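Local structure of enterobactin synthetase component F-related protein (Vibrio cholerae serotype O1, 4OXI) at residues A[104-118]-A[260-274]. The protein probably activates glycine with ATP as glycyl-adenylate, serving as the adenylation enzyme of a lipopolysaccharide-modification pathway that gives resistance to antimicrobial peptides. Sequence-based numbering, arbitrary orientation.
With GAP (glycyl-adenosine-5'-phosphate), chain B.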
loop_
_atom_site.group_PDB
_atom_site.type_symbol
_atom_site.label_atom_id
_atom_site.label_comp_id
_atom_site.label_asym_id
_atom_site.label_seq_id
_atom_site.Cartn_x
_atom_site.Cartn_y
_atom_site.Cartn_z
ATOM N N SER A 104 9.970 8.343 -9.129
ATOM C CA SER A 104 8.899 8.584 -10.085
ATOM C C SER A 104 7.563 8.138 -9.500
ATOM O O SER A 104 7.497 7.102 -8.824
ATOM C CB SER A 104 9.191 7.794 -11.357
ATOM O OG SER A 104 8.034 7.747 -12.174
ATOM N N VAL A 105 6.507 8.914 -9.742
ATOM C CA VAL A 105 5.160 8.538 -9.314
ATOM C C VAL A 105 4.115 8.783 -10.407
ATOM O O VAL A 105 4.224 9.748 -11.157
ATOM C CB VAL A 105 4.732 9.289 -8.025
ATOM C CG1 VAL A 105 5.594 8.849 -6.850
ATOM C CG2 VAL A 105 4.811 10.803 -8.226
ATOM N N ARG A 106 3.115 7.896 -10.487
ATOM C CA ARG A 106 1.996 8.014 -11.436
ATOM C C ARG A 106 2.465 8.333 -12.832
ATOM O O ARG A 106 1.885 9.168 -13.528
ATOM C CB ARG A 106 0.959 9.043 -10.964
ATOM C CG ARG A 106 0.215 8.541 -9.719
ATOM C CD ARG A 106 -0.883 9.460 -9.220
ATOM N NE ARG A 106 -1.248 9.046 -7.865
ATOM C CZ ARG A 106 -2.036 8.010 -7.578
ATOM N NH1 ARG A 106 -2.585 7.283 -8.553
ATOM N NH2 ARG A 106 -2.281 7.710 -6.307
ATOM N N ASP A 107 3.534 7.660 -13.224
ATOM C CA ASP A 107 4.209 7.958 -14.465
ATOM C C ASP A 107 4.768 6.648 -15.019
ATOM O O ASP A 107 5.045 5.712 -14.254
ATOM C CB ASP A 107 5.344 8.942 -14.192
ATOM C CG ASP A 107 6.076 9.357 -15.459
ATOM O OD1 ASP A 107 5.696 10.400 -16.040
ATOM O OD2 ASP A 107 7.020 8.645 -15.884
ATOM N N LEU A 108 4.937 6.584 -16.334
ATOM C CA LEU A 108 5.425 5.379 -16.995
ATOM C C LEU A 108 6.688 4.811 -16.344
ATOM O O LEU A 108 6.836 3.588 -16.207
ATOM C CB LEU A 108 5.715 5.694 -18.458
ATOM C CG LEU A 108 6.544 4.663 -19.220
ATOM C CD1 LEU A 108 5.733 3.379 -19.391
ATOM C CD2 LEU A 108 6.986 5.233 -20.576
ATOM N N ALA A 109 7.598 5.700 -15.954
ATOM C CA ALA A 109 8.886 5.280 -15.406
ATOM C C ALA A 109 8.713 4.455 -14.135
ATOM O O ALA A 109 9.431 3.491 -13.931
ATOM C CB ALA A 109 9.762 6.481 -15.148
ATOM N N ALA A 110 7.743 4.802 -13.293
ATOM C CA ALA A 110 7.512 4.017 -12.067
ATOM C C ALA A 110 7.054 2.599 -12.375
ATOM O O ALA A 110 7.563 1.640 -11.780
ATOM C CB ALA A 110 6.507 4.708 -11.163
ATOM N N TYR A 111 6.087 2.457 -13.289
ATOM C CA TYR A 111 5.540 1.134 -13.620
ATOM C C TYR A 111 6.541 0.289 -14.430
ATOM O O TYR A 111 6.596 -0.927 -14.269
ATOM C CB TYR A 111 4.160 1.264 -14.313
ATOM C CG TYR A 111 3.214 2.046 -13.427
ATOM C CD1 TYR A 111 2.463 1.418 -12.458
ATOM C CD2 TYR A 111 3.141 3.427 -13.514
ATOM C CE1 TYR A 111 1.635 2.147 -11.602
ATOM C CE2 TYR A 111 2.332 4.155 -12.677
ATOM C CZ TYR A 111 1.582 3.512 -11.725
ATOM O OH TYR A 111 0.783 4.264 -10.898
ATOM N N SER A 112 7.318 0.937 -15.297
ATOM C CA SER A 112 8.410 0.278 -16.009
ATOM C C SER A 112 9.393 -0.345 -15.024
ATOM O O SER A 112 9.799 -1.483 -15.183
ATOM C CB SER A 112 9.179 1.318 -16.841
ATOM O OG SER A 112 8.483 1.633 -18.029
ATOM N N ALA A 113 9.801 0.437 -14.025
ATOM C CA ALA A 113 10.789 -0.015 -13.044
ATOM C C ALA A 113 10.241 -1.104 -12.149
ATOM O O ALA A 113 10.974 -2.014 -11.767
ATOM C CB ALA A 113 11.296 1.161 -12.202
ATOM N N ILE A 114 8.957 -1.025 -11.809
ATOM C CA ILE A 114 8.341 -2.063 -10.977
ATOM C C ILE A 114 8.247 -3.410 -11.717
ATOM O O ILE A 114 8.580 -4.455 -11.151
ATOM C CB ILE A 114 6.969 -1.630 -10.443
ATOM C CG1 ILE A 114 7.133 -0.482 -9.444
ATOM C CG2 ILE A 114 6.284 -2.803 -9.749
ATOM C CD1 ILE A 114 5.837 0.096 -8.931
ATOM N N TRP A 115 7.837 -3.383 -12.985
ATOM C CA TRP A 115 7.866 -4.589 -13.809
ATOM C C TRP A 115 9.302 -5.095 -13.944
ATOM O O TRP A 115 9.549 -6.289 -13.884
ATOM C CB TRP A 115 7.377 -4.287 -15.215
ATOM C CG TRP A 115 5.932 -4.234 -15.406
ATOM C CD1 TRP A 115 5.001 -3.692 -14.569
ATOM C CD2 TRP A 115 5.218 -4.714 -16.552
ATOM N NE1 TRP A 115 3.739 -3.814 -15.125
ATOM C CE2 TRP A 115 3.850 -4.438 -16.343
ATOM C CE3 TRP A 115 5.604 -5.348 -17.736
ATOM C CZ2 TRP A 115 2.867 -4.776 -17.276
ATOM C CZ3 TRP A 115 4.619 -5.705 -18.658
ATOM C CH2 TRP A 115 3.270 -5.411 -18.423
ATOM N N ALA A 116 10.238 -4.175 -14.154
ATOM C CA ALA A 116 11.643 -4.533 -14.320
ATOM C C ALA A 116 12.149 -5.217 -13.069
ATOM O O ALA A 116 12.891 -6.193 -13.135
ATOM C CB ALA A 116 12.494 -3.273 -14.603
ATOM N N SER A 117 11.764 -4.687 -11.914
ATOM C CA SER A 117 12.226 -5.268 -10.665
ATOM C C SER A 117 11.619 -6.645 -10.456
ATOM O O SER A 117 12.314 -7.587 -10.044
ATOM C CB SER A 117 11.889 -4.360 -9.481
ATOM O OG SER A 117 12.111 -5.072 -8.278
ATOM N N TYR A 118 10.325 -6.772 -10.734
ATOM C CA TYR A 118 9.675 -8.071 -10.588
ATOM C C TYR A 118 10.277 -9.115 -11.547
ATOM O O TYR A 118 10.639 -10.216 -11.133
ATOM C CB TYR A 118 8.145 -7.992 -10.791
ATOM C CG TYR A 118 7.560 -9.381 -10.728
ATOM C CD1 TYR A 118 7.319 -9.986 -9.504
ATOM C CD2 TYR A 118 7.320 -10.118 -11.885
ATOM C CE1 TYR A 118 6.828 -11.274 -9.421
ATOM C CE2 TYR A 118 6.828 -11.417 -11.816
ATOM C CZ TYR A 118 6.594 -11.989 -10.580
ATOM O OH TYR A 118 6.103 -13.270 -10.486
ATOM N N GLN A 260 -5.758 1.931 -11.082
ATOM C CA GLN A 260 -4.602 2.048 -10.197
ATOM C C GLN A 260 -4.751 3.353 -9.405
ATOM O O GLN A 260 -4.171 4.376 -9.757
ATOM C CB GLN A 260 -3.297 2.039 -11.004
ATOM C CG GLN A 260 -2.094 1.501 -10.245
ATOM C CD GLN A 260 -1.657 2.411 -9.107
ATOM O OE1 GLN A 260 -0.841 3.317 -9.302
ATOM N NE2 GLN A 260 -2.204 2.181 -7.914
ATOM N N TYR A 261 -5.543 3.314 -8.342
ATOM C CA TYR A 261 -5.827 4.508 -7.556
ATOM C C TYR A 261 -4.785 4.830 -6.464
ATOM O O TYR A 261 -4.342 5.967 -6.348
ATOM C CB TYR A 261 -7.217 4.372 -6.932
ATOM C CG TYR A 261 -7.590 5.477 -5.970
ATOM C CD1 TYR A 261 -8.206 6.647 -6.412
ATOM C CD2 TYR A 261 -7.350 5.337 -4.613
ATOM C CE1 TYR A 261 -8.570 7.648 -5.508
ATOM C CE2 TYR A 261 -7.698 6.332 -3.711
ATOM C CZ TYR A 261 -8.301 7.476 -4.156
ATOM O OH TYR A 261 -8.639 8.436 -3.223
ATOM N N SER A 262 -4.403 3.835 -5.662
ATOM C CA SER A 262 -3.556 4.071 -4.489
ATOM C C SER A 262 -2.127 4.523 -4.833
ATOM O O SER A 262 -1.588 4.152 -5.880
ATOM C CB SER A 262 -3.493 2.799 -3.644
ATOM O OG SER A 262 -4.792 2.365 -3.264
ATOM N N ASP A 263 -1.517 5.316 -3.949
ATOM C CA ASP A 263 -0.099 5.665 -4.068
ATOM C C ASP A 263 0.764 4.399 -4.076
ATOM O O ASP A 263 0.401 3.386 -3.461
ATOM C CB ASP A 263 0.329 6.577 -2.902
ATOM C CG ASP A 263 -0.379 7.951 -2.918
ATOM O OD1 ASP A 263 -0.736 8.458 -4.016
ATOM O OD2 ASP A 263 -0.577 8.528 -1.823
ATOM N N LEU A 264 1.894 4.453 -4.779
ATOM C CA LEU A 264 2.819 3.318 -4.880
ATOM C C LEU A 264 3.451 2.947 -3.534
ATOM O O LEU A 264 3.950 1.840 -3.368
ATOM C CB LEU A 264 3.912 3.607 -5.919
ATOM C CG LEU A 264 3.383 3.724 -7.360
ATOM C CD1 LEU A 264 4.470 4.180 -8.314
ATOM C CD2 LEU A 264 2.805 2.404 -7.842
ATOM N N THR A 265 3.440 3.873 -2.580
ATOM C CA THR A 265 3.928 3.586 -1.228
ATOM C C THR A 265 2.919 2.796 -0.393
ATOM O O THR A 265 3.234 2.396 0.721
ATOM C CB THR A 265 4.232 4.889 -0.441
ATOM O OG1 THR A 265 3.135 5.802 -0.591
ATOM C CG2 THR A 265 5.526 5.551 -0.938
ATOM N N PHE A 266 1.701 2.619 -0.909
ATOM C CA PHE A 266 0.628 1.893 -0.197
ATOM C C PHE A 266 0.500 0.543 -0.901
ATOM O O PHE A 266 0.467 0.498 -2.145
ATOM C CB PHE A 266 -0.691 2.676 -0.326
ATOM C CG PHE A 266 -1.803 2.197 0.580
ATOM C CD1 PHE A 266 -1.550 1.336 1.650
ATOM C CD2 PHE A 266 -3.116 2.610 0.359
ATOM C CE1 PHE A 266 -2.584 0.893 2.486
ATOM C CE2 PHE A 266 -4.161 2.174 1.192
ATOM C CZ PHE A 266 -3.890 1.317 2.256
ATOM N N ASP A 267 0.443 -0.555 -0.143
ATOM C CA ASP A 267 0.491 -1.865 -0.794
ATOM C C ASP A 267 -0.737 -2.237 -1.645
ATOM O O ASP A 267 -0.680 -3.193 -2.412
ATOM C CB ASP A 267 0.917 -2.997 0.160
ATOM C CG ASP A 267 -0.138 -3.333 1.206
ATOM O OD1 ASP A 267 -1.240 -2.730 1.196
ATOM O OD2 ASP A 267 0.138 -4.233 2.038
ATOM N N LEU A 268 -1.825 -1.474 -1.541
ATOM C CA LEU A 268 -2.947 -1.645 -2.473
ATOM C C LEU A 268 -2.503 -1.472 -3.920
ATOM O O LEU A 268 -3.092 -2.070 -4.827
ATOM C CB LEU A 268 -4.082 -0.670 -2.176
ATOM C CG LEU A 268 -4.780 -0.805 -0.813
ATOM C CD1 LEU A 268 -6.092 -0.027 -0.822
ATOM C CD2 LEU A 268 -5.036 -2.265 -0.461
ATOM N N SER A 269 -1.459 -0.677 -4.149
ATOM C CA SER A 269 -1.003 -0.455 -5.512
ATOM C C SER A 269 -0.327 -1.713 -6.032
ATOM O O SER A 269 -0.366 -1.996 -7.223
ATOM C CB SER A 269 -0.036 0.719 -5.595
ATOM O OG SER A 269 1.148 0.429 -4.873
ATOM N N VAL A 270 0.289 -2.465 -5.133
ATOM C CA VAL A 270 0.903 -3.734 -5.498
ATOM C C VAL A 270 -0.149 -4.709 -5.997
ATOM O O VAL A 270 0.049 -5.412 -6.986
ATOM C CB VAL A 270 1.617 -4.359 -4.300
ATOM C CG1 VAL A 270 2.171 -5.737 -4.674
ATOM C CG2 VAL A 270 2.723 -3.425 -3.829
ATOM N N HIS A 271 -1.282 -4.743 -5.317
ATOM C CA HIS A 271 -2.409 -5.537 -5.794
ATOM C C HIS A 271 -2.807 -5.104 -7.218
ATOM O O HIS A 271 -2.840 -5.936 -8.131
ATOM C CB HIS A 271 -3.563 -5.404 -4.805
ATOM C CG HIS A 271 -4.892 -5.835 -5.342
ATOM N ND1 HIS A 271 -5.574 -6.925 -4.845
ATOM C CD2 HIS A 271 -5.687 -5.298 -6.296
ATOM C CE1 HIS A 271 -6.722 -7.049 -5.481
ATOM N NE2 HIS A 271 -6.820 -6.072 -6.362
ATOM N N ASP A 272 -3.089 -3.812 -7.408
ATOM C CA ASP A 272 -3.520 -3.296 -8.715
ATOM C C ASP A 272 -2.585 -3.771 -9.822
ATOM O O ASP A 272 -3.025 -4.318 -10.846
ATOM C CB ASP A 272 -3.529 -1.749 -8.741
ATOM C CG ASP A 272 -4.405 -1.121 -7.642
ATOM O OD1 ASP A 272 -5.406 -1.754 -7.220
ATOM O OD2 ASP A 272 -4.100 0.029 -7.203
ATOM N N ILE A 273 -1.291 -3.552 -9.606
ATOM C CA ILE A 273 -0.270 -3.807 -10.624
ATOM C C ILE A 273 -0.144 -5.282 -10.998
ATOM O O ILE A 273 -0.105 -5.626 -12.180
ATOM C CB ILE A 273 1.115 -3.280 -10.167
ATOM C CG1 ILE A 273 1.099 -1.758 -10.046
ATOM C CG2 ILE A 273 2.199 -3.700 -11.129
ATOM C CD1 ILE A 273 2.440 -1.167 -9.594
ATOM N N PHE A 274 -0.073 -6.165 -10.007
ATOM C CA PHE A 274 0.190 -7.566 -10.318
ATOM C C PHE A 274 -1.063 -8.367 -10.634
ATOM O O PHE A 274 -0.991 -9.359 -11.364
ATOM C CB PHE A 274 1.079 -8.210 -9.247
ATOM C CG PHE A 274 2.462 -7.644 -9.247
ATOM C CD1 PHE A 274 3.384 -8.066 -10.196
ATOM C CD2 PHE A 274 2.826 -6.650 -8.349
ATOM C CE1 PHE A 274 4.647 -7.525 -10.236
ATOM C CE2 PHE A 274 4.093 -6.105 -8.380
ATOM C CZ PHE A 274 5.007 -6.540 -9.322
HETATM N N GAP B . -2.834 -3.590 3.245
HETATM C CA GAP B . -4.103 -2.804 3.279
HETATM C C GAP B . -3.960 -1.771 4.380
HETATM O O GAP B . -4.825 -0.953 4.632
HETATM P PA GAP B . -2.272 -0.803 6.322
HETATM O O1A GAP B . -1.109 -1.527 6.954
HETATM O O2A GAP B . -2.106 0.607 5.781
HETATM O O3A GAP B . -2.731 -1.798 5.152
HETATM C "C5'" GAP B . -3.696 -2.029 8.151
HETATM O "O5'" GAP B . -3.462 -0.834 7.404
HETATM C "C4'" GAP B . -4.818 -1.776 9.138
HETATM O "O4'" GAP B . -5.933 -1.203 8.452
HETATM C "C3'" GAP B . -5.383 -3.044 9.737
HETATM O "O3'" GAP B . -4.603 -3.482 10.849
HETATM C "C2'" GAP B . -6.788 -2.613 10.121
HETATM O "O2'" GAP B . -6.758 -1.825 11.301
HETATM C "C1'" GAP B . -7.159 -1.617 9.053
HETATM N N9 GAP B . -7.987 -2.286 8.025
HETATM C C8 GAP B . -7.537 -2.787 6.859
HETATM N N7 GAP B . -8.551 -3.319 6.132
HETATM C C5 GAP B . -9.682 -3.169 6.856
HETATM C C6 GAP B . -11.105 -3.527 6.680
HETATM N N6 GAP B . -11.534 -4.143 5.546
HETATM N N1 GAP B . -11.956 -3.197 7.680
HETATM C C2 GAP B . -11.541 -2.573 8.807
HETATM N N3 GAP B . -10.259 -2.223 9.026
HETATM C C4 GAP B . -9.304 -2.486 8.101
HETATM O O HOH W 1 0.995 9.671 -5.867
HETATM O O HOH W 2 0.684 -4.058 -14.490
#
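R106 reaches over to the 260-274 segment with its chain extended from CG to NE, and its NH2 bonds two oxygens there. NH2 donates to Y261 O at 2.7 Å, close to the guanidinium plane, and also to D263 OD1 at 2.9 Å, a salt bridge. The carboxylate is met on its anti side but from out of its plane, which is turned 65° from the guanidinium, and a water joining R106 NE to D263 OD1 ties the two groups a second time. Next to this, Y111 and Q260 approach from opposite directions: Y111 OH donates to Q260 OE1, a very short 2.5 Å, with the oxygen at the ring edge. The other end of the same amide is held flat, because Q260 NE2 lies in plane with both S262 O and D272 OD2, so the acceptor for the tyrosine is fixed in rotation.

Both segments belong to the fold of the AMP-binding adenylation enzymes; the helical segments 108-118 and 268-274 cross at -77°, and the chain that R106 grips at Y261 and D263 runs on to the ligand. There D267 OD1 accepts from the amino N of glycyl-adenosine-5'-phosphate at 2.7 Å, while F266 and L268 also line the pocket.

L264, in the type I turn D263-F266, reaches the first helix with both methyls: CD1 sits on A110 CB at 3.5 Å, and CD2 faces Y111 CE1 and I114 CD1. Between the helices the apolar contact is made by I273 crossing I114 at about a right angle, their CD1 methyls 3.7 Å apart. Farther along, Y118 has CG anti to the backbone N (chi1 176°), which brings its ring root, CG, to F274 CE1 at 3.5 Å; the rings meet obliquely, while Y118 OH bonds to H240. A water bridges W115 NE1 and I273 O.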